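Local structure of group 3 allergen SMIPP-S Yv6023A04 (Sarcoptes scabiei type hominis, 3H7O) at residues V210-V214 with G215-S219. The protein is an inactivated S1-family (trypsin-like) protease paralogue of the scabies mite that probably lacks the endopeptidase activity usual for its family. The protein carries 3 engineered substitutions. Numbering follows the deposited sequence.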
ATOM      1  N   VAL A 210       2.600   5.956  -9.201  1.00 24.95           N
ATOM      2  CA  VAL A 210       3.583   6.530  -8.283  1.00 25.77           C
ATOM      3  C   VAL A 210       3.592   5.757  -6.974  1.00 25.63           C
ATOM      4  O   VAL A 210       2.536   5.373  -6.457  1.00 25.34           O
ATOM      5  CB  VAL A 210       3.328   8.039  -8.019  1.00 25.16           C
ATOM      6  CG1 VAL A 210       4.358   8.615  -7.024  1.00 27.24           C
ATOM      7  CG2 VAL A 210       3.388   8.815  -9.323  1.00 26.02           C
ATOM      8  N   PHE A 211       4.792   5.535  -6.452  1.00 26.13           N
ATOM      9  CA  PHE A 211       4.994   4.764  -5.234  1.00 26.36           C
ATOM     10  C   PHE A 211       5.890   5.537  -4.296  1.00 27.22           C
ATOM     11  O   PHE A 211       6.922   6.059  -4.711  1.00 26.85           O
ATOM     12  CB  PHE A 211       5.643   3.418  -5.561  1.00 27.24           C
ATOM     13  CG  PHE A 211       4.825   2.568  -6.488  1.00 26.91           C
ATOM     14  CD1 PHE A 211       3.889   1.676  -5.983  1.00 30.30           C
ATOM     15  CD2 PHE A 211       4.972   2.680  -7.871  1.00 28.39           C
ATOM     16  CE1 PHE A 211       3.107   0.896  -6.841  1.00 27.83           C
ATOM     17  CE2 PHE A 211       4.199   1.908  -8.736  1.00 25.96           C
ATOM     18  CZ  PHE A 211       3.268   1.012  -8.216  1.00 29.38           C
ATOM     19  N   THR A 212       5.490   5.617  -3.033  1.00 26.88           N
ATOM     20  CA  THR A 212       6.350   6.164  -1.996  1.00 27.05           C
ATOM     21  C   THR A 212       7.513   5.196  -1.809  1.00 27.25           C
ATOM     22  O   THR A 212       7.307   3.996  -1.617  1.00 26.85           O
ATOM     23  CB  THR A 212       5.587   6.351  -0.671  1.00 26.28           C
ATOM     24  OG1 THR A 212       4.523   7.289  -0.868  1.00 28.02           O
ATOM     25  CG2 THR A 212       6.516   6.875   0.422  1.00 27.60           C
ATOM     26  N   LYS A 213       8.726   5.733  -1.887  1.00 27.15           N
ATOM     27  CA  LYS A 213       9.945   4.949  -1.792  1.00 28.78           C
ATOM     28  C   LYS A 213      10.206   4.554  -0.336  1.00 27.27           C
ATOM     29  O   LYS A 213      10.558   5.394   0.492  1.00 27.47           O
ATOM     30  CB  LYS A 213      11.105   5.759  -2.378  1.00 29.31           C
ATOM     31  CG  LYS A 213      12.431   5.028  -2.497  1.00 32.49           C
ATOM     32  CD  LYS A 213      13.347   5.691  -3.529  1.00 37.61           C
ATOM     33  CE  LYS A 213      13.481   7.199  -3.321  1.00 39.53           C
ATOM     34  NZ  LYS A 213      14.825   7.699  -3.740  1.00 38.15           N
ATOM     35  N   VAL A 214      10.017   3.272  -0.032  1.00 27.94           N
ATOM     36  CA  VAL A 214      10.145   2.767   1.343  1.00 27.18           C
ATOM     37  C   VAL A 214      11.554   3.021   1.904  1.00 27.21           C
ATOM     38  O   VAL A 214      11.706   3.366   3.078  1.00 27.21           O
ATOM     39  CB  VAL A 214       9.726   1.270   1.457  1.00 27.13           C
ATOM     40  CG1 VAL A 214       9.991   0.725   2.858  1.00 27.25           C
ATOM     41  CG2 VAL A 214       8.250   1.105   1.124  1.00 25.81           C
ATOM     42  N   GLY A 215      12.566   2.888   1.050  1.00 27.45           N
ATOM     43  CA  GLY A 215      13.959   3.150   1.433  1.00 27.65           C
ATOM     44  C   GLY A 215      14.188   4.516   2.063  1.00 28.38           C
ATOM     45  O   GLY A 215      15.059   4.670   2.920  1.00 28.63           O
ATOM     46  N   SER A 216      13.397   5.504   1.644  1.00 28.24           N
ATOM     47  CA  SER A 216      13.506   6.868   2.170  1.00 28.42           C
ATOM     48  C   SER A 216      12.987   7.016   3.599  1.00 28.16           C
ATOM     49  O   SER A 216      13.334   7.978   4.287  1.00 28.30           O
ATOM     50  CB  SER A 216      12.773   7.848   1.259  1.00 27.81           C
ATOM     51  OG  SER A 216      13.308   7.815  -0.048  1.00 28.90           O
ATOM     52  N   TYR A 217      12.163   6.065   4.037  1.00 27.51           N
ATOM     53  CA  TYR A 217      11.514   6.128   5.351  1.00 28.36           C
ATOM     54  C   TYR A 217      11.897   4.976   6.275  1.00 29.14           C
ATOM     55  O   TYR A 217      11.368   4.870   7.383  1.00 28.25           O
ATOM     56  CB  TYR A 217       9.988   6.163   5.192  1.00 28.38           C
ATOM     57  CG  TYR A 217       9.490   7.343   4.388  1.00 28.76           C
ATOM     58  CD1 TYR A 217       9.165   8.549   5.011  1.00 28.04           C
ATOM     59  CD2 TYR A 217       9.349   7.254   3.001  1.00 28.11           C
ATOM     60  CE1 TYR A 217       8.711   9.633   4.274  1.00 28.67           C
ATOM     61  CE2 TYR A 217       8.900   8.337   2.253  1.00 27.75           C
ATOM     62  CZ  TYR A 217       8.580   9.520   2.896  1.00 28.30           C
ATOM     63  OH  TYR A 217       8.134  10.592   2.157  1.00 26.07           O
ATOM     64  N   VAL A 218      12.818   4.126   5.829  1.00 29.01           N
ATOM     65  CA  VAL A 218      13.102   2.887   6.553  1.00 30.56           C
ATOM     66  C   VAL A 218      13.743   3.126   7.931  1.00 31.29           C
ATOM     67  O   VAL A 218      13.546   2.332   8.848  1.00 30.40           O
ATOM     68  CB  VAL A 218      13.872   1.852   5.674  1.00 30.71           C
ATOM     69  CG1 VAL A 218      15.349   2.144   5.635  1.00 29.89           C
ATOM     70  CG2 VAL A 218      13.616   0.434   6.167  1.00 33.90           C
ATOM     71  N   SER A 219      14.473   4.234   8.075  1.00 31.77           N
ATOM     72  CA  SER A 219      15.013   4.638   9.373  1.00 33.07           C
ATOM     73  C   SER A 219      13.881   4.968  10.353  1.00 32.98           C
ATOM     74  O   SER A 219      13.895   4.529  11.508  1.00 32.42           O
ATOM     75  CB  SER A 219      15.951   5.836   9.212  1.00 32.59           C
ATOM     76  OG  SER A 219      16.493   6.222  10.458  1.00 37.58           O
TER
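Lys213 and Ser216 meet through both backbone and side chain where the chain leaves a β-strand and winds into a tight turn that leads into a helix. Two i to i+3 backbone hydrogen bonds follow one another: Ser216 N donates to Lys213 O (3.1 Å, N-H...O angle 144°), and Tyr217 N to Val214 O (2.9 Å). Both donors stand above the plane of the carbonyl they reach, so neither bond lies along a lone pair. With Val214, Gly215 and Ser216 all in helical backbone conformation, the result is a pair of overlapping β-turns.

The side chains meet through van der Waals contacts, some of them involving polar atoms. Thr212 places its methyl CG2 3.3 Å from Tyr217 CE2, a close approach oblique to the ring, with the two side chains crossing at about a right angle. With OG1 beside the backbone N of Thr212 (chi1 -62°), CG2 falls anti to that N, and it is the methyl that meets the ring. A polar atom meets the ring at its edge: Lys213 O lies near the ring plane, 3.3 Å from Tyr217 CD2. The Lys213 chain bends at chi3 (50°) and passes alongside the Ser216 hydroxyl, its CE 3.3 Å from OG, while the ammonium NZ stays 4.0 Å from that OG.

Polar side-chain ends turn to other partners: Tyr217 OH hydrogen-bonds Asn88 OD1, and Ser216 OG makes a weak bond to Glu115 OE1. As in other trypsin-like folds, the turn joins the last strand of the second barrel to the C-terminal helix. Strand 209-213 runs antiparallel between strands 168-172 and 192-197, Val214 still packs on Leu193 and Val196, and Val218, touching Ile114, lies on helix 218-225.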